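Local atomic coordinates of siderophore biosynthesis lipase/esterase, putative (Aspergillus fumigatus, PDB entry 6GUP), a protein that acts as a homodimeric esterase that hydrolyses the siderophore fusarinine C, yielding fusarinine and iron, but does not hydrolyse triacetylfusarinine C. Residues Leu23-Tyr28 against Ala94-Tyr99; Ala56-Ala61 against Lys344-Leu349; Gln173-Glu178 against Val222-Thr227; Asp250-Asp255 against Lys263-Ile268. All coordinates share one frame; numbering follows the deposited sequence.

Contact 1 of 4, residues Leu23-Tyr28 against Ala94-Tyr99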
loop_
_atom_site.group_PDB
_atom_site.type_symbol
_atom_site.label_atom_id
_atom_site.label_comp_id
_atom_site.label_asym_id
_atom_site.label_seq_id
_atom_site.Cartn_x
_atom_site.Cartn_y
_atom_site.Cartn_z
ATOM N N LEU A 23 -8.617 2.102 3.545
ATOM C CA LEU A 23 -8.076 0.757 3.305
ATOM C C LEU A 23 -8.943 -0.061 2.352
ATOM O O LEU A 23 -10.174 0.032 2.386
ATOM C CB LEU A 23 -7.905 0.021 4.638
ATOM C CG LEU A 23 -7.029 0.742 5.675
ATOM C CD1 LEU A 23 -7.157 0.105 7.051
ATOM C CD2 LEU A 23 -5.573 0.775 5.232
ATOM N N VAL A 24 -8.286 -0.870 1.518
ATOM C CA VAL A 24 -8.952 -1.642 0.461
ATOM C C VAL A 24 -8.703 -3.140 0.580
ATOM O O VAL A 24 -7.713 -3.575 1.178
ATOM C CB VAL A 24 -8.535 -1.183 -0.964
ATOM C CG1 VAL A 24 -8.983 0.248 -1.212
ATOM C CG2 VAL A 24 -7.032 -1.323 -1.206
ATOM N N THR A 25 -9.617 -3.914 -0.000
ATOM C CA THR A 25 -9.435 -5.352 -0.175
ATOM C C THR A 25 -9.819 -5.731 -1.609
ATOM O O THR A 25 -10.867 -5.307 -2.107
ATOM C CB THR A 25 -10.209 -6.185 0.882
ATOM O OG1 THR A 25 -9.994 -7.583 0.653
ATOM C CG2 THR A 25 -11.710 -5.901 0.863
ATOM N N PHE A 26 -8.947 -6.496 -2.268
ATOM C CA PHE A 26 -9.144 -6.907 -3.660
ATOM C C PHE A 26 -9.665 -8.341 -3.722
ATOM O O PHE A 26 -8.996 -9.266 -3.260
ATOM C CB PHE A 26 -7.836 -6.791 -4.448
ATOM C CG PHE A 26 -7.919 -7.352 -5.842
ATOM C CD1 PHE A 26 -8.630 -6.686 -6.836
ATOM C CD2 PHE A 26 -7.294 -8.554 -6.161
ATOM C CE1 PHE A 26 -8.710 -7.209 -8.121
ATOM C CE2 PHE A 26 -7.371 -9.078 -7.444
ATOM C CZ PHE A 26 -8.079 -8.404 -8.424
ATOM N N GLU A 27 -10.846 -8.508 -4.315
ATOM C CA GLU A 27 -11.474 -9.816 -4.492
ATOM C C GLU A 27 -11.133 -10.352 -5.876
ATOM O O GLU A 27 -11.406 -9.687 -6.870
ATOM C CB GLU A 27 -12.992 -9.688 -4.360
ATOM C CG GLU A 27 -13.753 -11.009 -4.420
ATOM C CD GLU A 27 -15.261 -10.844 -4.327
ATOM O OE1 GLU A 27 -15.769 -9.711 -4.475
ATOM O OE2 GLU A 27 -15.947 -11.863 -4.107
ATOM N N TYR A 28 -10.572 -11.557 -5.938
ATOM C CA TYR A 28 -10.236 -12.198 -7.211
ATOM C C TYR A 28 -11.495 -12.871 -7.728
ATOM O O TYR A 28 -12.066 -13.718 -7.040
ATOM C CB TYR A 28 -9.140 -13.255 -7.041
ATOM C CG TYR A 28 -7.774 -12.704 -6.690
ATOM C CD1 TYR A 28 -7.522 -12.157 -5.432
ATOM C CD2 TYR A 28 -6.723 -12.748 -7.607
ATOM C CE1 TYR A 28 -6.273 -11.660 -5.101
ATOM C CE2 TYR A 28 -5.467 -12.251 -7.281
ATOM C CZ TYR A 28 -5.249 -11.706 -6.029
ATOM O OH TYR A 28 -4.006 -11.212 -5.706
ATOM N N ALA A 94 -10.152 -7.441 11.312
ATOM C CA ALA A 94 -11.510 -7.567 11.858
ATOM C C ALA A 94 -12.522 -6.682 11.123
ATOM O O ALA A 94 -13.648 -7.113 10.857
ATOM C CB ALA A 94 -11.516 -7.247 13.347
ATOM N N GLN A 95 -12.115 -5.453 10.801
ATOM C CA GLN A 95 -12.934 -4.541 9.986
ATOM C C GLN A 95 -13.161 -5.076 8.571
ATOM O O GLN A 95 -14.269 -4.975 8.042
ATOM C CB GLN A 95 -12.304 -3.144 9.919
ATOM C CG GLN A 95 -12.496 -2.326 11.185
ATOM C CD GLN A 95 -11.771 -0.993 11.142
ATOM O OE1 GLN A 95 -10.577 -0.929 10.840
ATOM N NE2 GLN A 95 -12.487 0.082 11.452
ATOM N N CYS A 96 -12.111 -5.637 7.970
ATOM C CA CYS A 96 -12.208 -6.246 6.639
ATOM C C CYS A 96 -13.123 -7.471 6.632
ATOM O O CYS A 96 -13.912 -7.651 5.702
ATOM C CB CYS A 96 -10.824 -6.634 6.117
ATOM S SG CYS A 96 -10.812 -7.090 4.369
ATOM N N LEU A 97 -13.010 -8.307 7.664
ATOM C CA LEU A 97 -13.877 -9.480 7.822
ATOM C C LEU A 97 -15.345 -9.099 7.992
ATOM O O LEU A 97 -16.220 -9.751 7.417
ATOM C CB LEU A 97 -13.433 -10.333 9.012
ATOM C CG LEU A 97 -12.089 -11.053 8.886
ATOM C CD1 LEU A 97 -11.698 -11.660 10.220
ATOM C CD2 LEU A 97 -12.147 -12.130 7.824
ATOM N N LYS A 98 -15.609 -8.058 8.783
ATOM C CA LYS A 98 -16.969 -7.528 8.938
ATOM C C LYS A 98 -17.545 -7.089 7.599
ATOM O O LYS A 98 -18.696 -7.402 7.286
ATOM C CB LYS A 98 -17.011 -6.348 9.917
ATOM C CG LYS A 98 -18.415 -5.787 10.109
ATOM C CD LYS A 98 -18.453 -4.537 10.963
ATOM C CE LYS A 98 -19.890 -4.057 11.104
ATOM N NZ LYS A 98 -20.044 -3.006 12.144
ATOM N N TYR A 99 -16.746 -6.352 6.829
ATOM C CA TYR A 99 -17.161 -5.886 5.508
ATOM C C TYR A 99 -17.471 -7.047 4.560
ATOM O O TYR A 99 -18.517 -7.053 3.910
ATOM C CB TYR A 99 -16.096 -4.982 4.877
ATOM C CG TYR A 99 -16.405 -4.659 3.436
ATOM C CD1 TYR A 99 -17.322 -3.661 3.108
ATOM C CD2 TYR A 99 -15.817 -5.383 2.397
ATOM C CE1 TYR A 99 -17.627 -3.376 1.786
ATOM C CE2 TYR A 99 -16.120 -5.108 1.073
ATOM C CZ TYR A 99 -17.023 -4.102 0.771
ATOM O OH TYR A 99 -17.324 -3.823 -0.540
#
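Thr25, on strand 24-28, presses its beta-branched side chain against the sulfur of Cys96 on helix 86-108. Three distances define the meeting: Thr25 CB lies 3.7 Å from Cys96 SG, while Thr25 OG1 and Thr25 CG2 are each 3.8 Å from that same Cys96 SG. The sulfur therefore rests against the whole branch point instead of pointing at one arm. On the helix, Cys96 carries SG trans to its own N (chi1 -169°), which extends the thiol toward the strand. Thr25 has OG1 opposite its backbone N (chi1 180°), so that CG2 stands between N and the carbonyl carbon.

From that place CG2 also approaches the next helical turn, where Tyr99 CD2 is 4.4 Å from Thr25 CG2. The methyl comes obliquely to the tyrosine ring, and the wider spacing makes this the looser of the two touches. The CA atoms of Thr25 and Cys96 are 7.4 Å apart, the nearest such pair here.

The polar ends look elsewhere. Thr25 OG1 is hydrogen-bonded to Thr71 O of the adjoining strand 67-72, and Tyr99 OH is hydrogen-bonded to His17 ND1 on strand 12-18. Tyr99 also packs on Gly11 of the second subunit, and Phe26 on Leu16 of that subunit, which places the contact beside the dimer interface.

Chemically, then, the threonine divides its work. Its hydroxyl is tied down within the sheet, which should fix the rotation about CA-CB, and its carbon atoms are left to meet a soft sulfur and, more loosely, an aromatic ring, so strand and helix are joined here by dispersion forces.

Contact 2 of 4, residues Ala56-Ala61 against Lys344-Leu349; sequences ADLAHA and KVLGYL
Leu346 sets its forked end astride Ala61, with both Leu346 CD1 and Leu346 CD2 3.9 Å from Ala61 CB. The CD2 branch reaches further over the backbone and lies 3.7 Å from Ala61 O. A chi1 of -91°, well off the usual -60°, accompanies this placement of the fork. Beside it, Leu58 CD1 touches two residues of the partner helix: Val345 CG1 at 3.8 Å and Leu346 CD1 at 4.1 Å. The side chains of Leu58 and Val345 meet at about a right angle, whereas Leu58 and Leu346 run past each other in opposite senses.

The touches between side chains are apolar, and they bridge helix axes that approach to 11.0 Å and cross at -42°. Small Ala61 and long Leu346 thus complement each other across the gap. Further out, Leu58 also packs on Leu69 of strand 67-72 and Val345 on Met120 of strand 117-122, while a salt bridge from Asp57 OD2 to Arg338 NE ties the two helices together a little earlier along both.

Helix 55-61 connects the neighbouring parallel strands 37-42 and 67-72 in a beta-alpha-beta crossover. Its pairing with the C-terminal helix on one face of the sheet is characteristic of the alpha/beta-hydrolase fold.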
loop_
_atom_site.group_PDB
_atom_site.type_symbol
_atom_site.label_atom_id
_atom_site.label_comp_id
_atom_site.label_asym_id
_atom_site.label_seq_id
_atom_site.Cartn_x
_atom_site.Cartn_y
_atom_site.Cartn_z
ATOM N N ALA A 56 -1.791 -16.380 -7.741
ATOM C CA ALA A 56 -2.428 -16.528 -9.052
ATOM C C ALA A 56 -2.947 -17.948 -9.276
ATOM O O ALA A 56 -4.072 -18.131 -9.743
ATOM C CB ALA A 56 -1.454 -16.149 -10.160
ATOM N N ASP A 57 -2.122 -18.940 -8.938
ATOM C CA ASP A 57 -2.505 -20.355 -9.042
ATOM C C ASP A 57 -3.654 -20.716 -8.099
ATOM O O ASP A 57 -4.520 -21.517 -8.458
ATOM C CB ASP A 57 -1.300 -21.272 -8.765
ATOM C CG ASP A 57 -0.213 -21.174 -9.836
ATOM O OD1 ASP A 57 -0.437 -20.542 -10.891
ATOM O OD2 ASP A 57 0.880 -21.738 -9.616
ATOM N N LEU A 58 -3.654 -20.127 -6.901
ATOM C CA LEU A 58 -4.740 -20.320 -5.933
ATOM C C LEU A 58 -6.059 -19.740 -6.449
ATOM O O LEU A 58 -7.093 -20.401 -6.382
ATOM C CB LEU A 58 -4.376 -19.697 -4.576
ATOM C CG LEU A 58 -5.394 -19.788 -3.429
ATOM C CD1 LEU A 58 -5.830 -21.222 -3.159
ATOM C CD2 LEU A 58 -4.812 -19.167 -2.170
ATOM N N ALA A 59 -6.011 -18.510 -6.963
ATOM C CA ALA A 59 -7.186 -17.865 -7.568
ATOM C C ALA A 59 -7.737 -18.661 -8.755
ATOM O O ALA A 59 -8.954 -18.805 -8.896
ATOM C CB ALA A 59 -6.852 -16.443 -7.997
ATOM N N HIS A 60 -6.837 -19.171 -9.597
ATOM C CA HIS A 60 -7.207 -20.039 -10.723
ATOM C C HIS A 60 -7.883 -21.337 -10.260
ATOM O O HIS A 60 -8.857 -21.782 -10.871
ATOM C CB HIS A 60 -5.971 -20.361 -11.578
ATOM C CG HIS A 60 -6.262 -21.210 -12.778
ATOM N ND1 HIS A 60 -7.207 -20.869 -13.721
ATOM C CD2 HIS A 60 -5.725 -22.382 -13.191
ATOM C CE1 HIS A 60 -7.245 -21.797 -14.660
ATOM N NE2 HIS A 60 -6.354 -22.726 -14.363
ATOM N N ALA A 61 -7.364 -21.928 -9.183
ATOM C CA ALA A 61 -7.923 -23.162 -8.612
ATOM C C ALA A 61 -9.275 -22.960 -7.914
ATOM O O ALA A 61 -10.101 -23.876 -7.898
ATOM C CB ALA A 61 -6.928 -23.797 -7.650
ATOM N N LYS A 344 -3.580 -28.625 -1.130
ATOM C CA LYS A 344 -3.810 -28.740 0.317
ATOM C C LYS A 344 -4.799 -27.686 0.823
ATOM O O LYS A 344 -5.603 -27.973 1.712
ATOM C CB LYS A 344 -2.504 -28.629 1.117
ATOM C CG LYS A 344 -1.456 -29.719 0.891
ATOM C CD LYS A 344 -2.001 -31.144 0.935
ATOM C CE LYS A 344 -2.266 -31.698 -0.460
ATOM N NZ LYS A 344 -2.775 -33.095 -0.428
ATOM N N VAL A 345 -4.730 -26.475 0.266
ATOM C CA VAL A 345 -5.669 -25.402 0.620
ATOM C C VAL A 345 -7.091 -25.759 0.174
ATOM O O VAL A 345 -8.030 -25.626 0.955
ATOM C CB VAL A 345 -5.236 -24.032 0.037
ATOM C CG1 VAL A 345 -6.328 -22.979 0.217
ATOM C CG2 VAL A 345 -3.949 -23.564 0.700
ATOM N N LEU A 346 -7.241 -26.206 -1.073
ATOM C CA LEU A 346 -8.553 -26.637 -1.592
ATOM C C LEU A 346 -9.149 -27.811 -0.805
ATOM O O LEU A 346 -10.360 -27.849 -0.576
ATOM C CB LEU A 346 -8.486 -26.981 -3.090
ATOM C CG LEU A 346 -8.791 -25.823 -4.048
ATOM C CD1 LEU A 346 -7.743 -24.723 -3.972
ATOM C CD2 LEU A 346 -8.913 -26.339 -5.474
ATOM N N GLY A 347 -8.297 -28.752 -0.396
ATOM C CA GLY A 347 -8.711 -29.877 0.451
ATOM C C GLY A 347 -9.171 -29.449 1.835
ATOM O O GLY A 347 -10.151 -29.981 2.360
ATOM N N TYR A 348 -8.453 -28.491 2.423
ATOM C CA TYR A 348 -8.844 -27.868 3.692
ATOM C C TYR A 348 -10.201 -27.165 3.572
ATOM O O TYR A 348 -11.078 -27.344 4.421
ATOM C CB TYR A 348 -7.766 -26.869 4.142
ATOM C CG TYR A 348 -8.100 -26.095 5.397
ATOM C CD1 TYR A 348 -8.798 -24.885 5.334
ATOM C CD2 TYR A 348 -7.713 -26.565 6.648
ATOM C CE1 TYR A 348 -9.107 -24.175 6.482
ATOM C CE2 TYR A 348 -8.015 -25.861 7.805
ATOM C CZ TYR A 348 -8.712 -24.668 7.714
ATOM O OH TYR A 348 -9.014 -23.967 8.851
ATOM N N LEU A 349 -10.356 -26.364 2.519
ATOM C CA LEU A 349 -11.604 -25.633 2.262
ATOM C C LEU A 349 -12.785 -26.552 1.912
ATOM O O LEU A 349 -13.925 -26.254 2.280
ATOM C CB LEU A 349 -11.400 -24.592 1.151
ATOM C CG LEU A 349 -10.446 -23.421 1.434
ATOM C CD1 LEU A 349 -10.261 -22.591 0.173
ATOM C CD2 LEU A 349 -10.929 -22.540 2.577
#

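Contact 3 of 4, residues Gln173-Glu178 against Val222-Thr227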
loop_
_atom_site.group_PDB
_atom_site.type_symbol
_atom_site.label_atom_id
_atom_site.label_comp_id
_atom_site.label_asym_id
_atom_site.label_seq_id
_atom_site.Cartn_x
_atom_site.Cartn_y
_atom_site.Cartn_z
ATOM N N GLN A 173 19.766 -14.957 12.217
ATOM C CA GLN A 173 20.807 -15.871 12.728
ATOM C C GLN A 173 21.377 -16.778 11.629
ATOM O O GLN A 173 22.582 -17.031 11.585
ATOM C CB GLN A 173 20.257 -16.742 13.866
ATOM C CG GLN A 173 20.005 -15.999 15.171
ATOM C CD GLN A 173 19.298 -16.850 16.217
ATOM O OE1 GLN A 173 19.152 -18.063 16.061
ATOM N NE2 GLN A 173 18.858 -16.210 17.294
ATOM N N TRP A 174 20.494 -17.254 10.754
ATOM C CA TRP A 174 20.861 -18.104 9.618
ATOM C C TRP A 174 21.580 -17.324 8.512
ATOM O O TRP A 174 22.487 -17.856 7.868
ATOM C CB TRP A 174 19.598 -18.778 9.077
ATOM C CG TRP A 174 19.789 -19.838 8.033
ATOM C CD1 TRP A 174 19.119 -19.929 6.856
ATOM C CD2 TRP A 174 20.676 -20.968 8.078
ATOM N NE1 TRP A 174 19.525 -21.037 6.154
ATOM C CE2 TRP A 174 20.480 -21.696 6.881
ATOM C CE3 TRP A 174 21.607 -21.442 9.013
ATOM C CZ2 TRP A 174 21.190 -22.868 6.589
ATOM C CZ3 TRP A 174 22.319 -22.607 8.721
ATOM C CH2 TRP A 174 22.103 -23.306 7.517
ATOM N N VAL A 175 21.165 -16.074 8.293
ATOM C CA VAL A 175 21.866 -15.152 7.385
ATOM C C VAL A 175 23.282 -14.840 7.892
ATOM O O VAL A 175 24.226 -14.810 7.102
ATOM C CB VAL A 175 21.055 -13.845 7.157
ATOM C CG1 VAL A 175 21.903 -12.734 6.538
ATOM C CG2 VAL A 175 19.853 -14.128 6.268
ATOM N N LEU A 176 23.422 -14.606 9.196
ATOM C CA LEU A 176 24.739 -14.383 9.810
ATOM C C LEU A 176 25.627 -15.634 9.793
ATOM O O LEU A 176 26.850 -15.519 9.750
ATOM C CB LEU A 176 24.591 -13.872 11.249
ATOM C CG LEU A 176 23.958 -12.487 11.420
ATOM C CD1 LEU A 176 23.551 -12.264 12.868
ATOM C CD2 LEU A 176 24.900 -11.386 10.952
ATOM N N ALA A 177 25.011 -16.816 9.840
ATOM C CA ALA A 177 25.738 -18.086 9.744
ATOM C C ALA A 177 26.190 -18.404 8.315
ATOM O O ALA A 177 27.359 -18.728 8.096
ATOM C CB ALA A 177 24.883 -19.224 10.287
ATOM N N GLU A 178 25.264 -18.306 7.357
ATOM C CA GLU A 178 25.479 -18.780 5.975
ATOM C C GLU A 178 25.633 -17.710 4.888
ATOM O O GLU A 178 26.153 -18.009 3.811
ATOM C CB GLU A 178 24.324 -19.701 5.571
ATOM C CG GLU A 178 24.289 -21.030 6.308
ATOM C CD GLU A 178 25.482 -21.924 6.015
ATOM O OE1 GLU A 178 25.952 -21.951 4.857
ATOM O OE2 GLU A 178 25.948 -22.612 6.948
ATOM N N VAL A 222 21.135 -7.892 5.543
ATOM C CA VAL A 222 20.852 -8.831 6.631
ATOM C C VAL A 222 19.386 -9.263 6.727
ATOM O O VAL A 222 19.103 -10.291 7.344
ATOM C CB VAL A 222 21.347 -8.285 7.999
ATOM C CG1 VAL A 222 20.542 -7.073 8.473
ATOM C CG2 VAL A 222 21.337 -9.387 9.052
ATOM N N TYR A 223 18.466 -8.503 6.127
ATOM C CA TYR A 223 17.040 -8.782 6.269
ATOM C C TYR A 223 16.420 -9.358 4.980
ATOM O O TYR A 223 16.234 -8.626 4.005
ATOM C CB TYR A 223 16.296 -7.530 6.747
ATOM C CG TYR A 223 14.922 -7.796 7.342
ATOM C CD1 TYR A 223 14.664 -8.932 8.129
ATOM C CD2 TYR A 223 13.879 -6.896 7.147
ATOM C CE1 TYR A 223 13.412 -9.164 8.672
ATOM C CE2 TYR A 223 12.626 -7.123 7.698
ATOM C CZ TYR A 223 12.396 -8.255 8.453
ATOM O OH TYR A 223 11.151 -8.474 8.994
ATOM N N PRO A 224 16.116 -10.680 4.974
ATOM C CA PRO A 224 15.484 -11.399 3.852
ATOM C C PRO A 224 14.190 -10.783 3.325
ATOM O O PRO A 224 13.953 -10.805 2.115
ATOM C CB PRO A 224 15.177 -12.775 4.450
ATOM C CG PRO A 224 16.209 -12.968 5.492
ATOM C CD PRO A 224 16.482 -11.613 6.060
ATOM N N ALA A 225 13.360 -10.262 4.229
ATOM C CA ALA A 225 12.120 -9.575 3.848
ATOM C C ALA A 225 12.370 -8.336 2.978
ATOM O O ALA A 225 11.528 -7.994 2.146
ATOM C CB ALA A 225 11.320 -9.198 5.086
ATOM N N HIS A 226 13.515 -7.677 3.183
ATOM C CA HIS A 226 13.961 -6.545 2.354
ATOM C C HIS A 226 12.985 -5.358 2.436
ATOM O O HIS A 226 12.720 -4.677 1.440
ATOM C CB HIS A 226 14.175 -7.003 0.901
ATOM C CG HIS A 226 15.088 -6.121 0.105
ATOM N ND1 HIS A 226 14.897 -4.761 -0.020
ATOM C CD2 HIS A 226 16.185 -6.413 -0.635
ATOM C CE1 HIS A 226 15.841 -4.254 -0.791
ATOM N NE2 HIS A 226 16.638 -5.234 -1.175
ATOM N N THR A 227 12.461 -5.124 3.637
ATOM C CA THR A 227 11.551 -4.008 3.908
ATOM C C THR A 227 12.316 -3.008 4.787
ATOM O O THR A 227 13.222 -3.416 5.521
ATOM C CB THR A 227 10.222 -4.491 4.561
ATOM O OG1 THR A 227 9.352 -3.382 4.807
ATOM C CG2 THR A 227 10.448 -5.226 5.867
#
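Val175 splits its two methyls between Val222 and Pro224 through a chi1 of 165°, which places CG1 trans to the backbone N and CG2 trans to the carbonyl carbon. CG1 is thereby laid against the backbone of Val222: Val175 CG1 is 3.8 Å from Val222 O and 4.0 Å from Val222 CA. Val222, with a chi1 of 68°, brings its own methyl alongside, Val222 CG2 standing 4.2 Å from Val175 CG1. The other branch reaches the proline ring, where Val175 CG2 is 3.9 Å from Pro224 CG, the two side chains sliding past each other in opposite directions.

The CA atoms of Val175 and Val222 are 6.4 Å apart, the nearest such pair between the two segments. Val222 O is buried by the contact without a polar partner in the model; across the contact it faces carbon atoms of Val175.

Pro224 is presented by a type I beta turn from Tyr223 to His226, closed by His226 N bonding to Tyr223 O at 3.0 Å. Within the turn, Ala225 CB lies 3.5 Å above one face of the Tyr223 ring.

Around this core, Val175 also packs on Ile188 and Val222 on Phe192 and Leu195, all of helix 185-205. The contact thus joins helix 168-178 to the loop between helices 216-222 and 231-238, within the largely helical excursion that separates sheet strands 159-163 and 278-283.

Contact 4 of 4, residues Asp250-Asp255 against Lys263-Ile268; sequences DLFSSD and KTFGMI
Leu251 runs from its own loop to Thr264, and each step outward meets something different. Its CB sits 3.9 Å above the centre of the Phe252 ring, so the leucine begins by lying over one face of its neighbour's ring. CG, trans to the carbonyl carbon (chi1 -63°), carries the chain across, yet Leu251 CG is still 5.0 Å from Thr264 CG2. The branch then divides: CD1 diverges from the threonine, while Leu251 CD2 closes on Thr264 CG2 at 3.6 Å, methyl to methyl.

The backbone of the same leucine uses a water. That water donates to Leu251 O at 2.7 Å and lies 2.7 Å from Thr264 OG1, in a bond whose direction is undecided. A chi1 of 57° sets Thr264 OG1 between the backbone N and the carbonyl carbon, where it meets the water, and leaves CG2 trans to the carbonyl carbon, against Leu251. OG1 also makes a weak hydrogen bond to Leu261 O. Leu251 O faces the edge of the Phe265 ring, near its plane, with Phe265 CE2 4.2 Å away.

Elsewhere in the contact, the side chains of Phe252 and Phe265 cross at about a right angle, and Phe265 CZ comes to the rim of the Phe252 ring, 4.0 Å from Phe252 CE1. Trp302 of helix 295-307 stacks on Phe265 and also meets Phe252. Both phenylalanines pack on Leu130 of helix 125-134 and Met162 of strand 159-163.

Two kinds of chemistry thus join the loops flanking helix 258-262. Aromatic and aliphatic carbon fills the buried side, and one water satisfies a backbone carbonyl that Thr264 does not bind directly.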
loop_
_atom_site.group_PDB
_atom_site.type_symbol
_atom_site.label_atom_id
_atom_site.label_comp_id
_atom_site.label_asym_id
_atom_site.label_seq_id
_atom_site.Cartn_x
_atom_site.Cartn_y
_atom_site.Cartn_z
ATOM N N ASP A 250 8.250 -12.151 17.641
ATOM C CA ASP A 250 8.872 -13.458 17.840
ATOM C C ASP A 250 7.872 -14.496 18.375
ATOM O O ASP A 250 7.907 -14.879 19.548
ATOM C CB ASP A 250 10.097 -13.312 18.758
ATOM C CG ASP A 250 10.985 -14.544 18.762
ATOM O OD1 ASP A 250 10.944 -15.319 17.786
ATOM O OD2 ASP A 250 11.737 -14.728 19.743
ATOM N N LEU A 251 6.986 -14.938 17.485
ATOM C CA LEU A 251 5.972 -15.951 17.790
ATOM C C LEU A 251 6.414 -17.360 17.389
ATOM O O LEU A 251 5.960 -18.337 17.987
ATOM C CB LEU A 251 4.658 -15.614 17.074
ATOM C CG LEU A 251 3.965 -14.309 17.479
ATOM C CD1 LEU A 251 2.893 -13.928 16.468
ATOM C CD2 LEU A 251 3.363 -14.420 18.872
ATOM N N PHE A 252 7.305 -17.461 16.396
ATOM C CA PHE A 252 7.602 -18.730 15.724
ATOM C C PHE A 252 9.039 -19.248 15.901
ATOM O O PHE A 252 9.462 -20.141 15.160
ATOM C CB PHE A 252 7.273 -18.594 14.228
ATOM C CG PHE A 252 5.881 -18.086 13.955
ATOM C CD1 PHE A 252 4.772 -18.754 14.470
ATOM C CD2 PHE A 252 5.671 -16.947 13.179
ATOM C CE1 PHE A 252 3.485 -18.294 14.225
ATOM C CE2 PHE A 252 4.386 -16.483 12.931
ATOM C CZ PHE A 252 3.292 -17.157 13.455
ATOM N N SER A 253 9.781 -18.720 16.880
ATOM C CA SER A 253 11.141 -19.209 17.162
ATOM C C SER A 253 11.113 -20.610 17.777
ATOM O O SER A 253 10.259 -20.915 18.609
ATOM C CB SER A 253 11.914 -18.255 18.080
ATOM O OG SER A 253 12.481 -17.194 17.333
ATOM N N SER A 254 12.060 -21.444 17.357
ATOM C CA SER A 254 12.131 -22.845 17.773
ATOM C C SER A 254 12.560 -23.064 19.227
ATOM O O SER A 254 12.297 -24.132 19.782
ATOM C CB SER A 254 13.063 -23.625 16.839
ATOM O OG SER A 254 14.407 -23.193 16.969
ATOM N N ASP A 255 13.211 -22.070 19.836
ATOM C CA ASP A 255 13.688 -22.176 21.226
ATOM C C ASP A 255 12.769 -21.508 22.270
ATOM O O ASP A 255 13.178 -21.327 23.421
ATOM C CB ASP A 255 15.134 -21.652 21.345
ATOM C CG ASP A 255 15.263 -20.162 21.044
ATOM O OD1 ASP A 255 14.372 -19.592 20.377
ATOM O OD2 ASP A 255 16.273 -19.562 21.466
ATOM N N LYS A 263 1.023 -19.068 25.913
ATOM C CA LYS A 263 0.532 -17.686 25.834
ATOM C C LYS A 263 0.045 -17.272 24.443
ATOM O O LYS A 263 -0.665 -16.272 24.325
ATOM C CB LYS A 263 1.615 -16.699 26.293
ATOM C CG LYS A 263 2.172 -16.989 27.678
ATOM C CD LYS A 263 2.648 -15.735 28.391
ATOM C CE LYS A 263 3.337 -16.086 29.701
ATOM N NZ LYS A 263 3.275 -14.973 30.687
ATOM N N THR A 264 0.430 -18.016 23.403
ATOM C CA THR A 264 0.065 -17.693 22.020
ATOM C C THR A 264 -0.808 -18.792 21.403
ATOM O O THR A 264 -2.025 -18.626 21.308
ATOM C CB THR A 264 1.321 -17.432 21.164
ATOM O OG1 THR A 264 2.186 -18.574 21.210
ATOM C CG2 THR A 264 2.071 -16.212 21.688
ATOM N N PHE A 265 -0.200 -19.913 21.010
ATOM C CA PHE A 265 -0.955 -21.052 20.461
ATOM C C PHE A 265 -1.964 -21.598 21.474
ATOM O O PHE A 265 -3.091 -21.938 21.109
ATOM C CB PHE A 265 -0.017 -22.182 20.024
ATOM C CG PHE A 265 0.758 -21.885 18.774
ATOM C CD1 PHE A 265 0.215 -22.149 17.521
ATOM C CD2 PHE A 265 2.043 -21.357 18.847
ATOM C CE1 PHE A 265 0.933 -21.884 16.364
ATOM C CE2 PHE A 265 2.767 -21.088 17.693
ATOM C CZ PHE A 265 2.211 -21.352 16.450
ATOM N N GLY A 266 -1.549 -21.671 22.739
ATOM C CA GLY A 266 -2.414 -22.116 23.833
ATOM C C GLY A 266 -3.614 -21.232 24.131
ATOM O O GLY A 266 -4.611 -21.712 24.670
ATOM N N MET A 267 -3.525 -19.946 23.789
ATOM C CA MET A 267 -4.653 -19.016 23.948
ATOM C C MET A 267 -5.681 -19.050 22.805
ATOM O O MET A 267 -6.704 -18.368 22.896
ATOM C CB MET A 267 -4.140 -17.581 24.149
ATOM C CG MET A 267 -3.395 -17.358 25.458
ATOM S SD MET A 267 -4.360 -17.695 26.949
ATOM C CE MET A 267 -5.662 -16.472 26.818
ATOM N N ILE A 268 -5.440 -19.838 21.754
ATOM C CA ILE A 268 -6.404 -19.967 20.648
ATOM C C ILE A 268 -7.734 -20.546 21.153
ATOM O O ILE A 268 -8.803 -20.039 20.805
ATOM C CB ILE A 268 -5.847 -20.812 19.471
ATOM C CG1 ILE A 268 -4.676 -20.079 18.800
ATOM C CG2 ILE A 268 -6.931 -21.088 18.428
ATOM C CD1 ILE A 268 -3.851 -20.933 17.860
HETATM O O HOH W 1 4.761 -18.110 20.399
#

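In the fold
Contacts 1 and 2 work on opposite faces of the central sheet: Cys96 packs on Leu72 and Leu58 on Leu69 of the same strand, 67-72. Their centres are about 19 Å apart, and they touch where Tyr28 CD2 lies 3.7 Å from Ala59 CB. Contacts 3 and 4 lie in the excursion between strands 159-163 and 278-283, their nearest atoms about 6 Å apart. Contact 3 is about 32 Å from contact 1, centre to centre, across the middle of the chain. Ser123, His327 and Asp286 are placed as a Ser-His-Asp triad would be, consistent with an alpha/beta-hydrolase, with Ser123 on a probable nucleophile elbow; Pro224 of contact 3 lies near these residues and Phe252 of contact 4 near the elbow, neither touching.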